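Local coordinates for protein acyl-coenzyme A oxidase 3 (PDB 5YS9) that oxidises acyl-CoA thioesters to 2-trans-enoyl-CoA with its FAD cofactor, passing the electrons to oxygen to give hydrogen peroxide, in peroxisomal fatty acid beta-oxidation, at residues 197-202 with 248-253; 349-354 with 427-432. All blocks are in the same frame, centred on the assembly; numbering follows the deposited sequence.

Both contacts are buried, and each holds part of a different FAD. Contact 1 (197-202 with 248-253) joins two parts of the beta domain whose strands, 198-201 and 245-249, both pair antiparallel with strand 262-272; contact 2 (349-354 with 427-432) joins the start of helix 349-385 to the end of helix 391-428 in the alpha-helical domain. Their centres lie 37 Å apart. The chemistry follows the place: contact 1 packs two indoles round an isoleucine and sets one of them, Trp-200, against the flavin, whereas contact 2 offers a guanidinium and backbone groups to the ribose and phosphate, with a water linking its two segments beside them. The second subunit reaches both, as expected of FAD sites shared across a dimer.

Contact 1: residues 197-202 with 248-253; sequences TKWWIG and GDIGKK. With FAD (flavin-adenine dinucleotide), chain C.
Ile-250 fits into the angle between the indoles of Trp-199 and Trp-200, and its two branches divide the work. CD1 makes a CH-pi contact with Trp-199, 3.5 Å from the centroid of the five-membered ring and only 9° off its normal. CG2 meets the far rim of the other indole, 3.7 Å from Trp-200 CZ3. With CG1 beside the backbone N (chi1 -67°) and CD1 fully extended beyond it, the branched side chain can serve both rings. Apolar packing continues at Lys-253, whose CD lies 3.6 Å from Trp-200 CZ3; lysine suits this place because its aliphatic part packs against the indole there while its ammonium bonds to Arg-256 O.

The rings also touch each other: Trp-199 CD1 sits 3.4 Å above one face of Trp-200, and C8 of FAD lies over the opposite face, both displaced toward the rim.

Polar bonds hold the surrounding backbone. Asp-249 OD1 accepts from Gly-251 N at 2.6 Å, an Asx turn at the end of strand 245-249, and Gly-202 N donates to flavin O4 at 3.2 Å (161°). His-433 of the second subunit meets both indoles. A tryptophan against the flavin, with a backbone amide on O4, is characteristic of the FAD site in the beta domain of the acyl-CoA dehydrogenase and oxidase fold.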
ATOM      1  N   THR A 197       0.287  22.921 -19.196  1.00 32.11           N
ATOM      2  CA  THR A 197      -0.749  22.097 -19.774  1.00 31.11           C
ATOM      3  C   THR A 197      -1.630  21.583 -18.654  1.00 32.47           C
ATOM      4  O   THR A 197      -1.141  21.051 -17.676  1.00 37.87           O
ATOM      5  CB  THR A 197      -0.130  20.881 -20.497  1.00 30.37           C
ATOM      6  OG1 THR A 197       0.649  21.321 -21.604  1.00 31.48           O
ATOM      7  CG2 THR A 197      -1.179  19.949 -21.002  1.00 30.38           C
ATOM      8  N   LYS A 198      -2.935  21.717 -18.818  1.00 28.73           N
ATOM      9  CA  LYS A 198      -3.873  21.124 -17.901  1.00 30.92           C
ATOM     10  C   LYS A 198      -3.636  19.596 -17.884  1.00 33.42           C
ATOM     11  O   LYS A 198      -3.208  18.994 -18.929  1.00 29.28           O
ATOM     12  CB  LYS A 198      -5.320  21.448 -18.241  1.00 29.55           C
ATOM     13  CG  LYS A 198      -5.695  22.910 -18.212  1.00 31.07           C
ATOM     14  CD  LYS A 198      -5.424  23.548 -16.850  1.00 33.67           C
ATOM     15  CE  LYS A 198      -6.034  24.940 -16.702  1.00 32.92           C
ATOM     16  NZ  LYS A 198      -5.667  25.599 -15.410  1.00 35.66           N
ATOM     17  N   TRP A 199      -3.824  19.019 -16.688  1.00 30.07           N
ATOM     18  CA  TRP A 199      -3.408  17.664 -16.418  1.00 31.45           C
ATOM     19  C   TRP A 199      -4.315  17.025 -15.421  1.00 30.98           C
ATOM     20  O   TRP A 199      -4.807  17.687 -14.530  1.00 32.05           O
ATOM     21  CB  TRP A 199      -1.956  17.622 -15.893  1.00 32.72           C
ATOM     22  CG  TRP A 199      -1.259  16.317 -16.295  1.00 33.70           C
ATOM     23  CD1 TRP A 199      -1.162  15.173 -15.552  1.00 35.41           C
ATOM     24  CD2 TRP A 199      -0.652  16.013 -17.551  1.00 33.53           C
ATOM     25  NE1 TRP A 199      -0.525  14.178 -16.269  1.00 33.31           N
ATOM     26  CE2 TRP A 199      -0.179  14.683 -17.491  1.00 33.05           C
ATOM     27  CE3 TRP A 199      -0.438  16.739 -18.717  1.00 36.23           C
ATOM     28  CZ2 TRP A 199       0.512  14.079 -18.553  1.00 32.84           C
ATOM     29  CZ3 TRP A 199       0.248  16.115 -19.791  1.00 33.50           C
ATOM     30  CH2 TRP A 199       0.705  14.816 -19.691  1.00 32.25           C
ATOM     31  N   TRP A 200      -4.489  15.716 -15.573  1.00 33.23           N
ATOM     32  CA  TRP A 200      -5.420  14.885 -14.810  1.00 32.97           C
ATOM     33  C   TRP A 200      -6.903  15.285 -14.913  1.00 34.97           C
ATOM     34  O   TRP A 200      -7.696  14.964 -14.006  1.00 31.43           O
ATOM     35  CB  TRP A 200      -5.012  14.771 -13.324  1.00 34.12           C
ATOM     36  CG  TRP A 200      -3.738  14.115 -13.096  1.00 33.33           C
ATOM     37  CD1 TRP A 200      -2.684  14.596 -12.411  1.00 33.59           C
ATOM     38  CD2 TRP A 200      -3.378  12.810 -13.535  1.00 33.67           C
ATOM     39  NE1 TRP A 200      -1.652  13.677 -12.421  1.00 32.73           N
ATOM     40  CE2 TRP A 200      -2.064  12.577 -13.126  1.00 33.85           C
ATOM     41  CE3 TRP A 200      -4.035  11.820 -14.252  1.00 36.67           C
ATOM     42  CZ2 TRP A 200      -1.397  11.390 -13.421  1.00 33.60           C
ATOM     43  CZ3 TRP A 200      -3.353  10.634 -14.541  1.00 36.76           C
ATOM     44  CH2 TRP A 200      -2.065  10.445 -14.134  1.00 33.82           C
ATOM     45  N   ILE A 201      -7.299  15.930 -16.015  1.00 31.71           N
ATOM     46  CA  ILE A 201      -8.703  16.409 -16.143  1.00 30.68           C
ATOM     47  C   ILE A 201      -9.652  15.234 -16.509  1.00 32.33           C
ATOM     48  O   ILE A 201      -9.733  14.790 -17.693  1.00 28.39           O
ATOM     49  CB  ILE A 201      -8.869  17.561 -17.179  1.00 27.87           C
ATOM     50  CG1 ILE A 201      -7.776  18.627 -17.008  1.00 29.77           C
ATOM     51  CG2 ILE A 201     -10.229  18.217 -17.021  1.00 26.69           C
ATOM     52  CD1 ILE A 201      -7.556  19.120 -15.577  1.00 30.75           C
ATOM     53  N   GLY A 202     -10.356  14.738 -15.488  1.00 33.16           N
ATOM     54  CA  GLY A 202     -11.344  13.671 -15.666  1.00 31.07           C
ATOM     55  C   GLY A 202     -12.436  14.076 -16.624  1.00 32.29           C
ATOM     56  O   GLY A 202     -12.979  15.156 -16.500  1.00 33.02           O
ATOM     57  N   GLY A 248      -5.834  15.256 -25.094  1.00 31.20           N
ATOM     58  CA  GLY A 248      -5.581  13.852 -25.307  1.00 30.79           C
ATOM     59  C   GLY A 248      -5.752  13.019 -24.064  1.00 29.93           C
ATOM     60  O   GLY A 248      -5.791  13.538 -22.978  1.00 32.57           O
ATOM     61  N   ASP A 249      -5.831  11.713 -24.234  1.00 26.20           N
ATOM     62  CA  ASP A 249      -5.917  10.799 -23.123  1.00 27.15           C
ATOM     63  C   ASP A 249      -4.571  10.651 -22.441  1.00 26.91           C
ATOM     64  O   ASP A 249      -3.571  10.397 -23.073  1.00 26.84           O
ATOM     65  CB  ASP A 249      -6.391   9.452 -23.652  1.00 30.21           C
ATOM     66  CG  ASP A 249      -6.726   8.466 -22.573  1.00 30.76           C
ATOM     67  OD1 ASP A 249      -6.268   8.590 -21.441  1.00 28.95           O
ATOM     68  OD2 ASP A 249      -7.461   7.536 -22.883  1.00 35.90           O
ATOM     69  N   ILE A 250      -4.570  10.821 -21.135  1.00 29.76           N
ATOM     70  CA  ILE A 250      -3.386  10.644 -20.327  1.00 32.24           C
ATOM     71  C   ILE A 250      -2.963   9.194 -20.218  1.00 32.40           C
ATOM     72  O   ILE A 250      -1.814   8.903 -19.983  1.00 39.32           O
ATOM     73  CB  ILE A 250      -3.497  11.359 -18.980  1.00 31.98           C
ATOM     74  CG1 ILE A 250      -3.525  12.857 -19.241  1.00 33.11           C
ATOM     75  CG2 ILE A 250      -2.333  10.993 -18.090  1.00 32.90           C
ATOM     76  CD1 ILE A 250      -3.562  13.712 -18.018  1.00 32.76           C
ATOM     77  N   GLY A 251      -3.899   8.283 -20.415  1.00 30.14           N
ATOM     78  CA  GLY A 251      -3.551   6.884 -20.441  1.00 32.55           C
ATOM     79  C   GLY A 251      -3.639   6.140 -19.140  1.00 28.84           C
ATOM     80  O   GLY A 251      -4.402   6.486 -18.272  1.00 27.01           O
ATOM     81  N   LYS A 252      -2.872   5.072 -19.041  1.00 34.09           N
ATOM     82  CA  LYS A 252      -2.978   4.154 -17.929  1.00 33.99           C
ATOM     83  C   LYS A 252      -2.676   4.811 -16.603  1.00 32.50           C
ATOM     84  O   LYS A 252      -1.674   5.473 -16.446  1.00 37.74           O
ATOM     85  CB  LYS A 252      -2.027   2.973 -18.154  1.00 32.87           C
ATOM     86  CG  LYS A 252      -2.089   1.880 -17.113  1.00 30.32           C
ATOM     87  CD  LYS A 252      -3.263   0.971 -17.360  1.00 31.24           C
ATOM     88  CE  LYS A 252      -3.288  -0.173 -16.381  1.00 30.44           C
ATOM     89  NZ  LYS A 252      -3.717   0.252 -15.034  1.00 28.88           N
ATOM     90  N   LYS A 253      -3.555   4.573 -15.644  1.00 32.28           N
ATOM     91  CA  LYS A 253      -3.350   4.969 -14.248  1.00 30.40           C
ATOM     92  C   LYS A 253      -3.168   3.764 -13.321  1.00 29.29           C
ATOM     93  O   LYS A 253      -3.497   2.628 -13.669  1.00 30.32           O
ATOM     94  CB  LYS A 253      -4.516   5.806 -13.770  1.00 30.46           C
ATOM     95  CG  LYS A 253      -4.760   7.005 -14.650  1.00 30.75           C
ATOM     96  CD  LYS A 253      -5.759   7.951 -14.045  1.00 30.82           C
ATOM     97  CE  LYS A 253      -7.147   7.376 -13.944  1.00 31.41           C
ATOM     98  NZ  LYS A 253      -7.859   7.151 -15.227  1.00 31.59           N
TER
HETATM   99  PA  FAD C 801       2.137  18.778  -5.816  1.00 47.83           P
HETATM  100  O1A FAD C 801       3.196  19.328  -6.692  1.00 54.85           O
HETATM  101  O2A FAD C 801       1.192  19.681  -5.122  1.00 49.21           O
HETATM  102  O5B FAD C 801       2.894  17.971  -4.687  1.00 48.59           O
HETATM  103  C5B FAD C 801       3.755  16.900  -5.034  1.00 45.50           C
HETATM  104  C4B FAD C 801       4.444  16.338  -3.807  1.00 48.94           C
HETATM  105  O4B FAD C 801       5.210  17.361  -3.182  1.00 51.57           O
HETATM  106  C3B FAD C 801       3.432  15.869  -2.796  1.00 47.94           C
HETATM  107  O3B FAD C 801       3.893  14.681  -2.186  1.00 48.72           O
HETATM  108  C2B FAD C 801       3.427  16.932  -1.742  1.00 46.44           C
HETATM  109  O2B FAD C 801       3.270  16.327  -0.473  1.00 39.34           O
HETATM  110  C1B FAD C 801       4.779  17.586  -1.853  1.00 48.47           C
HETATM  111  N9A FAD C 801       4.602  19.016  -1.537  1.00 54.28           N
HETATM  112  C8A FAD C 801       3.967  19.936  -2.274  1.00 52.87           C
HETATM  113  N7A FAD C 801       3.977  21.128  -1.656  1.00 54.20           N
HETATM  114  C5A FAD C 801       4.623  20.979  -0.501  1.00 56.33           C
HETATM  115  C6A FAD C 801       4.990  21.840   0.632  1.00 56.53           C
HETATM  116  N6A FAD C 801       4.661  23.142   0.653  1.00 57.43           N
HETATM  117  N1A FAD C 801       5.665  21.278   1.645  1.00 58.98           N
HETATM  118  C2A FAD C 801       5.999  19.983   1.640  1.00 51.87           C
HETATM  119  N3A FAD C 801       5.698  19.150   0.650  1.00 49.14           N
HETATM  120  C4A FAD C 801       5.028  19.582  -0.424  1.00 54.24           C
HETATM  121  N1  FAD C 801      -7.395  17.937 -10.901  1.00 37.54           N
HETATM  122  C2  FAD C 801      -8.411  18.624 -11.443  1.00 41.65           C
HETATM  123  O2  FAD C 801      -8.394  19.851 -11.402  1.00 46.95           O
HETATM  124  N3  FAD C 801      -9.452  18.047 -12.023  1.00 40.92           N
HETATM  125  C4  FAD C 801      -9.559  16.740 -12.109  1.00 35.56           C
HETATM  126  O4  FAD C 801     -10.530  16.239 -12.659  1.00 35.04           O
HETATM  127  C4X FAD C 801      -8.494  15.910 -11.548  1.00 36.09           C
HETATM  128  N5  FAD C 801      -8.548  14.586 -11.613  1.00 37.22           N
HETATM  129  C5X FAD C 801      -7.556  13.854 -11.103  1.00 39.43           C
HETATM  130  C6  FAD C 801      -7.651  12.489 -11.202  1.00 38.52           C
HETATM  131  C7  FAD C 801      -6.659  11.695 -10.698  1.00 36.92           C
HETATM  132  C7M FAD C 801      -6.806  10.207 -10.815  1.00 40.20           C
HETATM  133  C8  FAD C 801      -5.487  12.315 -10.045  1.00 36.53           C
HETATM  134  C8M FAD C 801      -4.392  11.465  -9.478  1.00 39.54           C
HETATM  135  C9  FAD C 801      -5.392  13.687  -9.935  1.00 40.45           C
HETATM  136  C9A FAD C 801      -6.387  14.484 -10.445  1.00 38.63           C
HETATM  137  N10 FAD C 801      -6.318  15.879 -10.349  1.00 36.97           N
HETATM  138  C10 FAD C 801      -7.367  16.606 -10.919  1.00 36.23           C
HETATM  139  C1' FAD C 801      -5.174  16.557  -9.742  1.00 41.05           C
HETATM  140  C2' FAD C 801      -5.088  16.518  -8.227  1.00 44.83           C
HETATM  141  O2' FAD C 801      -6.086  17.381  -7.710  1.00 44.32           O
HETATM  142  C3' FAD C 801      -3.695  16.991  -7.813  1.00 45.26           C
HETATM  143  O3' FAD C 801      -2.789  16.003  -8.267  1.00 45.31           O
HETATM  144  C4' FAD C 801      -3.413  17.210  -6.326  1.00 44.77           C
HETATM  145  O4' FAD C 801      -4.377  18.046  -5.700  1.00 50.84           O
HETATM  146  C5' FAD C 801      -2.095  17.922  -6.138  1.00 42.79           C
HETATM  147  O5' FAD C 801      -1.039  17.099  -6.579  1.00 50.92           O
HETATM  148  P   FAD C 801       0.129  17.648  -7.493  1.00 46.99           P
HETATM  149  O1P FAD C 801       0.306  16.671  -8.587  1.00 51.38           O
HETATM  150  O2P FAD C 801      -0.136  19.077  -7.790  1.00 47.91           O
HETATM  151  O3P FAD C 801       1.389  17.558  -6.536  1.00 50.53           O

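Contact 2: residues 349-354 with 427-432; sequences PYHQRR and RQACGG. With FAD (flavin-adenine dinucleotide), chain D.
Arg-354 and His-351, one turn apart on helix 349-385, bring their flat ends to the turn that follows helix 391-428. The tight part lies at the FAD ribose. Arg-354 NH1 donates to O3B of FAD at 2.6 Å (156°), and O3B in turn donates a hydrogen bond to Gln-428 O at 2.8 Å, so the hydroxyl is held from both segments. The chain of Arg-354 bends at chi2 (-134°) and chi3 (-105°) to present this nitrogen, while NH2 lies 3.6 Å from Ala-429 N without bonding. A leucine in its place would probably leave the ribose hydroxyl without its charged donor and weaken the grip on the cofactor.

The looser side runs through His-351. CE1 approaches Ala-429 O edge-on at 3.5 Å, and a water bridges the rest, 2.9 Å from His-351 NE2 and donating to Ala-429 O. The small methyl of Ala-429 lets the imidazole come this near.

Further on, Gly-432 N donates to phosphate O1P of FAD at 3.0 Å; a side chain on Gly-431 or Gly-432 would collide with the cofactor. Such a glycine-containing turn, beside an arginine on the ribose, forms the FAD-binding site of the helical domain, completed by residues of the second subunit such as Asp-457.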
ATOM      1  N   PRO A 349      -4.387 -14.386  19.321  1.00 42.97           N
ATOM      2  CA  PRO A 349      -4.361 -13.000  19.805  1.00 42.52           C
ATOM      3  C   PRO A 349      -3.615 -12.002  18.904  1.00 44.14           C
ATOM      4  O   PRO A 349      -3.951 -10.800  18.916  1.00 48.14           O
ATOM      5  CB  PRO A 349      -3.647 -13.122  21.172  1.00 44.22           C
ATOM      6  CG  PRO A 349      -3.912 -14.537  21.608  1.00 45.35           C
ATOM      7  CD  PRO A 349      -3.947 -15.360  20.345  1.00 40.54           C
ATOM      8  N   TYR A 350      -2.590 -12.452  18.201  1.00 41.29           N
ATOM      9  CA  TYR A 350      -1.958 -11.561  17.257  1.00 41.65           C
ATOM     10  C   TYR A 350      -2.853 -11.190  16.099  1.00 38.59           C
ATOM     11  O   TYR A 350      -2.837 -10.069  15.638  1.00 36.59           O
ATOM     12  CB  TYR A 350      -0.586 -12.009  16.766  1.00 43.94           C
ATOM     13  CG  TYR A 350       0.123 -10.812  16.211  1.00 45.98           C
ATOM     14  CD1 TYR A 350       0.374  -9.724  17.015  1.00 49.39           C
ATOM     15  CD2 TYR A 350       0.459 -10.722  14.880  1.00 49.28           C
ATOM     16  CE1 TYR A 350       0.987  -8.599  16.528  1.00 49.25           C
ATOM     17  CE2 TYR A 350       1.072  -9.596  14.385  1.00 49.42           C
ATOM     18  CZ  TYR A 350       1.328  -8.536  15.220  1.00 47.18           C
ATOM     19  OH  TYR A 350       1.927  -7.400  14.761  1.00 43.52           O
ATOM     20  N   HIS A 351      -3.619 -12.144  15.610  1.00 32.19           N
ATOM     21  CA  HIS A 351      -4.486 -11.848  14.521  1.00 34.48           C
ATOM     22  C   HIS A 351      -5.631 -10.879  14.926  1.00 35.25           C
ATOM     23  O   HIS A 351      -6.025  -9.970  14.131  1.00 33.83           O
ATOM     24  CB  HIS A 351      -5.009 -13.133  13.911  1.00 35.36           C
ATOM     25  CG  HIS A 351      -5.447 -12.961  12.506  1.00 34.54           C
ATOM     26  ND1 HIS A 351      -4.546 -12.891  11.465  1.00 33.43           N
ATOM     27  CD2 HIS A 351      -6.677 -12.793  11.973  1.00 32.73           C
ATOM     28  CE1 HIS A 351      -5.220 -12.754  10.341  1.00 33.36           C
ATOM     29  NE2 HIS A 351      -6.511 -12.684  10.621  1.00 33.54           N
ATOM     30  N   GLN A 352      -6.115 -11.050  16.159  1.00 31.74           N
ATOM     31  CA  GLN A 352      -7.076 -10.124  16.764  1.00 36.02           C
ATOM     32  C   GLN A 352      -6.529  -8.706  16.790  1.00 33.45           C
ATOM     33  O   GLN A 352      -7.231  -7.793  16.383  1.00 34.04           O
ATOM     34  CB  GLN A 352      -7.481 -10.571  18.183  1.00 41.56           C
ATOM     35  CG  GLN A 352      -8.304 -11.883  18.215  1.00 41.74           C
ATOM     36  CD  GLN A 352      -8.597 -12.384  19.615  1.00 41.11           C
ATOM     37  OE1 GLN A 352      -8.325 -11.680  20.594  1.00 37.31           O
ATOM     38  NE2 GLN A 352      -9.181 -13.594  19.721  1.00 37.84           N
ATOM     39  N   ARG A 353      -5.273  -8.542  17.171  1.00 34.19           N
ATOM     40  CA  ARG A 353      -4.587  -7.255  17.159  1.00 33.48           C
ATOM     41  C   ARG A 353      -4.442  -6.645  15.775  1.00 34.22           C
ATOM     42  O   ARG A 353      -4.472  -5.445  15.619  1.00 32.42           O
ATOM     43  CB  ARG A 353      -3.220  -7.360  17.815  1.00 33.26           C
ATOM     44  CG  ARG A 353      -3.255  -7.291  19.318  1.00 34.05           C
ATOM     45  CD  ARG A 353      -1.900  -7.607  19.889  1.00 36.14           C
ATOM     46  NE  ARG A 353      -1.806  -7.257  21.289  1.00 36.08           N
ATOM     47  CZ  ARG A 353      -1.538  -6.044  21.732  1.00 35.44           C
ATOM     48  NH1 ARG A 353      -1.331  -5.061  20.886  1.00 37.36           N
ATOM     49  NH2 ARG A 353      -1.471  -5.824  23.020  1.00 39.02           N
ATOM     50  N   ARG A 354      -4.213  -7.477  14.780  1.00 38.58           N
ATOM     51  CA  ARG A 354      -4.151  -7.006  13.410  1.00 35.91           C
ATOM     52  C   ARG A 354      -5.456  -6.425  12.900  1.00 35.57           C
ATOM     53  O   ARG A 354      -5.444  -5.437  12.203  1.00 34.09           O
ATOM     54  CB  ARG A 354      -3.730  -8.128  12.478  1.00 36.22           C
ATOM     55  CG  ARG A 354      -2.354  -8.682  12.734  1.00 41.29           C
ATOM     56  CD  ARG A 354      -1.601  -8.815  11.432  1.00 41.69           C
ATOM     57  NE  ARG A 354      -1.515 -10.194  11.003  1.00 42.27           N
ATOM     58  CZ  ARG A 354      -1.637 -10.598   9.753  1.00 36.97           C
ATOM     59  NH1 ARG A 354      -1.543 -11.876   9.478  1.00 33.54           N
ATOM     60  NH2 ARG A 354      -1.844  -9.729   8.791  1.00 40.09           N
ATOM     61  N   ARG A 427      -5.858  -7.323   3.329  1.00 39.50           N
ATOM     62  CA  ARG A 427      -5.371  -8.213   2.307  1.00 39.16           C
ATOM     63  C   ARG A 427      -4.330  -9.168   2.855  1.00 37.18           C
ATOM     64  O   ARG A 427      -4.380 -10.349   2.589  1.00 38.04           O
ATOM     65  CB  ARG A 427      -4.811  -7.428   1.124  1.00 39.46           C
ATOM     66  CG  ARG A 427      -3.934  -8.241   0.188  1.00 36.04           C
ATOM     67  CD  ARG A 427      -3.282  -7.400  -0.882  1.00 37.19           C
ATOM     68  NE  ARG A 427      -2.207  -6.543  -0.408  1.00 37.73           N
ATOM     69  CZ  ARG A 427      -1.084  -6.964   0.144  1.00 42.79           C
ATOM     70  NH1 ARG A 427      -0.179  -6.103   0.532  1.00 52.11           N
ATOM     71  NH2 ARG A 427      -0.861  -8.240   0.311  1.00 54.70           N
ATOM     72  N   GLN A 428      -3.403  -8.656   3.639  1.00 33.98           N
ATOM     73  CA  GLN A 428      -2.349  -9.488   4.176  1.00 33.90           C
ATOM     74  C   GLN A 428      -2.922 -10.528   5.108  1.00 33.09           C
ATOM     75  O   GLN A 428      -2.500 -11.664   5.120  1.00 31.61           O
ATOM     76  CB  GLN A 428      -1.300  -8.645   4.870  1.00 34.40           C
ATOM     77  CG  GLN A 428      -0.249  -8.126   3.921  1.00 35.95           C
ATOM     78  CD  GLN A 428       0.588  -7.035   4.520  1.00 37.32           C
ATOM     79  OE1 GLN A 428       1.688  -7.270   4.983  1.00 38.91           O
ATOM     80  NE2 GLN A 428       0.071  -5.838   4.513  1.00 31.55           N
ATOM     81  N   ALA A 429      -3.904 -10.109   5.883  1.00 32.46           N
ATOM     82  CA  ALA A 429      -4.631 -10.991   6.802  1.00 33.81           C
ATOM     83  C   ALA A 429      -5.334 -12.185   6.152  1.00 31.73           C
ATOM     84  O   ALA A 429      -5.706 -13.105   6.854  1.00 31.72           O
ATOM     85  CB  ALA A 429      -5.634 -10.203   7.636  1.00 34.08           C
ATOM     86  N   CYS A 430      -5.549 -12.146   4.840  1.00 31.27           N
ATOM     87  CA  CYS A 430      -6.132 -13.259   4.108  1.00 31.67           C
ATOM     88  C   CYS A 430      -5.050 -14.035   3.349  1.00 32.64           C
ATOM     89  O   CYS A 430      -5.369 -14.807   2.411  1.00 33.01           O
ATOM     90  CB  CYS A 430      -7.166 -12.717   3.132  1.00 31.43           C
ATOM     91  SG  CYS A 430      -8.540 -11.929   3.932  1.00 32.41           S
ATOM     92  N   GLY A 431      -3.771 -13.770   3.674  1.00 29.75           N
ATOM     93  CA  GLY A 431      -2.690 -14.547   3.105  1.00 30.23           C
ATOM     94  C   GLY A 431      -2.624 -14.435   1.611  1.00 26.96           C
ATOM     95  O   GLY A 431      -3.027 -13.451   1.096  1.00 27.30           O
ATOM     96  N   GLY A 432      -2.124 -15.456   0.932  1.00 26.84           N
ATOM     97  CA  GLY A 432      -2.113 -15.508  -0.525  1.00 27.34           C
ATOM     98  C   GLY A 432      -3.466 -15.354  -1.217  1.00 29.81           C
ATOM     99  O   GLY A 432      -3.553 -14.768  -2.313  1.00 34.43           O
TER
HETATM  100  PA  FAD D 801      -2.125 -18.772   5.879  1.00 56.81           P
HETATM  101  O1A FAD D 801      -0.883 -19.536   6.138  1.00 54.66           O
HETATM  102  O2A FAD D 801      -3.447 -19.325   6.246  1.00 56.38           O
HETATM  103  O5B FAD D 801      -2.090 -17.357   6.571  1.00 61.91           O
HETATM  104  C5B FAD D 801      -3.192 -16.500   6.312  1.00 57.00           C
HETATM  105  C4B FAD D 801      -3.173 -15.381   7.318  1.00 57.70           C
HETATM  106  O4B FAD D 801      -3.308 -15.936   8.619  1.00 59.13           O
HETATM  107  C3B FAD D 801      -1.825 -14.709   7.253  1.00 58.11           C
HETATM  108  O3B FAD D 801      -1.981 -13.305   7.304  1.00 52.66           O
HETATM  109  C2B FAD D 801      -1.123 -15.141   8.503  1.00 56.35           C
HETATM  110  O2B FAD D 801      -0.305 -14.083   8.987  1.00 50.79           O
HETATM  111  C1B FAD D 801      -2.251 -15.494   9.446  1.00 57.28           C
HETATM  112  N9A FAD D 801      -1.733 -16.599  10.253  1.00 66.31           N
HETATM  113  C8A FAD D 801      -1.564 -17.857   9.836  1.00 62.99           C
HETATM  114  N7A FAD D 801      -1.038 -18.607  10.821  1.00 68.09           N
HETATM  115  C5A FAD D 801      -0.850 -17.820  11.886  1.00 66.01           C
HETATM  116  C6A FAD D 801      -0.324 -17.977  13.252  1.00 62.96           C
HETATM  117  N6A FAD D 801       0.120 -19.162  13.708  1.00 59.90           N
HETATM  118  N1A FAD D 801      -0.306 -16.892  14.034  1.00 62.58           N
HETATM  119  C2A FAD D 801      -0.746 -15.707  13.600  1.00 65.85           C
HETATM  120  N3A FAD D 801      -1.232 -15.486  12.378  1.00 57.85           N
HETATM  121  C4A FAD D 801      -1.304 -16.490  11.497  1.00 63.52           C
HETATM  122  N1  FAD D 801       2.832 -21.908  -3.622  1.00 37.15           N
HETATM  123  C2  FAD D 801       3.476 -22.890  -4.267  1.00 34.21           C
HETATM  124  O2  FAD D 801       3.639 -23.957  -3.689  1.00 33.07           O
HETATM  125  N3  FAD D 801       3.960 -22.759  -5.494  1.00 32.60           N
HETATM  126  C4  FAD D 801       3.831 -21.642  -6.175  1.00 32.61           C
HETATM  127  O4  FAD D 801       4.285 -21.558  -7.306  1.00 35.76           O
HETATM  128  C4X FAD D 801       3.138 -20.513  -5.552  1.00 35.29           C
HETATM  129  N5  FAD D 801       2.979 -19.353  -6.189  1.00 38.16           N
HETATM  130  C5X FAD D 801       2.331 -18.343  -5.603  1.00 38.28           C
HETATM  131  C6  FAD D 801       2.168 -17.170  -6.305  1.00 40.96           C
HETATM  132  C7  FAD D 801       1.504 -16.118  -5.727  1.00 39.97           C
HETATM  133  C7M FAD D 801       1.342 -14.841  -6.487  1.00 43.98           C
HETATM  134  C8  FAD D 801       0.965 -16.258  -4.360  1.00 41.83           C
HETATM  135  C8M FAD D 801       0.243 -15.119  -3.720  1.00 46.05           C
HETATM  136  C9  FAD D 801       1.132 -17.428  -3.656  1.00 41.92           C
HETATM  137  C9A FAD D 801       1.792 -18.487  -4.233  1.00 38.72           C
HETATM  138  N10 FAD D 801       1.968 -19.690  -3.533  1.00 37.29           N
HETATM  139  C10 FAD D 801       2.631 -20.719  -4.192  1.00 35.45           C
HETATM  140  C1' FAD D 801       1.448 -19.904  -2.181  1.00 42.46           C
HETATM  141  C2' FAD D 801       2.099 -19.047  -1.094  1.00 45.12           C
HETATM  142  O2' FAD D 801       3.338 -19.618  -0.692  1.00 42.19           O
HETATM  143  C3' FAD D 801       1.167 -18.911   0.111  1.00 46.35           C
HETATM  144  O3' FAD D 801       0.227 -17.901  -0.188  1.00 44.76           O
HETATM  145  C4' FAD D 801       1.841 -18.519   1.416  1.00 48.67           C
HETATM  146  O4' FAD D 801       3.083 -19.201   1.508  1.00 50.27           O
HETATM  147  C5' FAD D 801       1.043 -18.942   2.640  1.00 50.95           C
HETATM  148  O5' FAD D 801      -0.067 -18.116   2.953  1.00 52.52           O
HETATM  149  P   FAD D 801      -1.518 -18.760   3.095  1.00 55.76           P
HETATM  150  O1P FAD D 801      -2.391 -18.261   2.009  1.00 63.04           O
HETATM  151  O2P FAD D 801      -1.349 -20.217   3.259  1.00 59.58           O
HETATM  152  O3P FAD D 801      -2.153 -18.147   4.412  1.00 63.61           O
HETATM  153  O   HOH W   1      -8.060 -13.004   8.149  1.00 37.84           O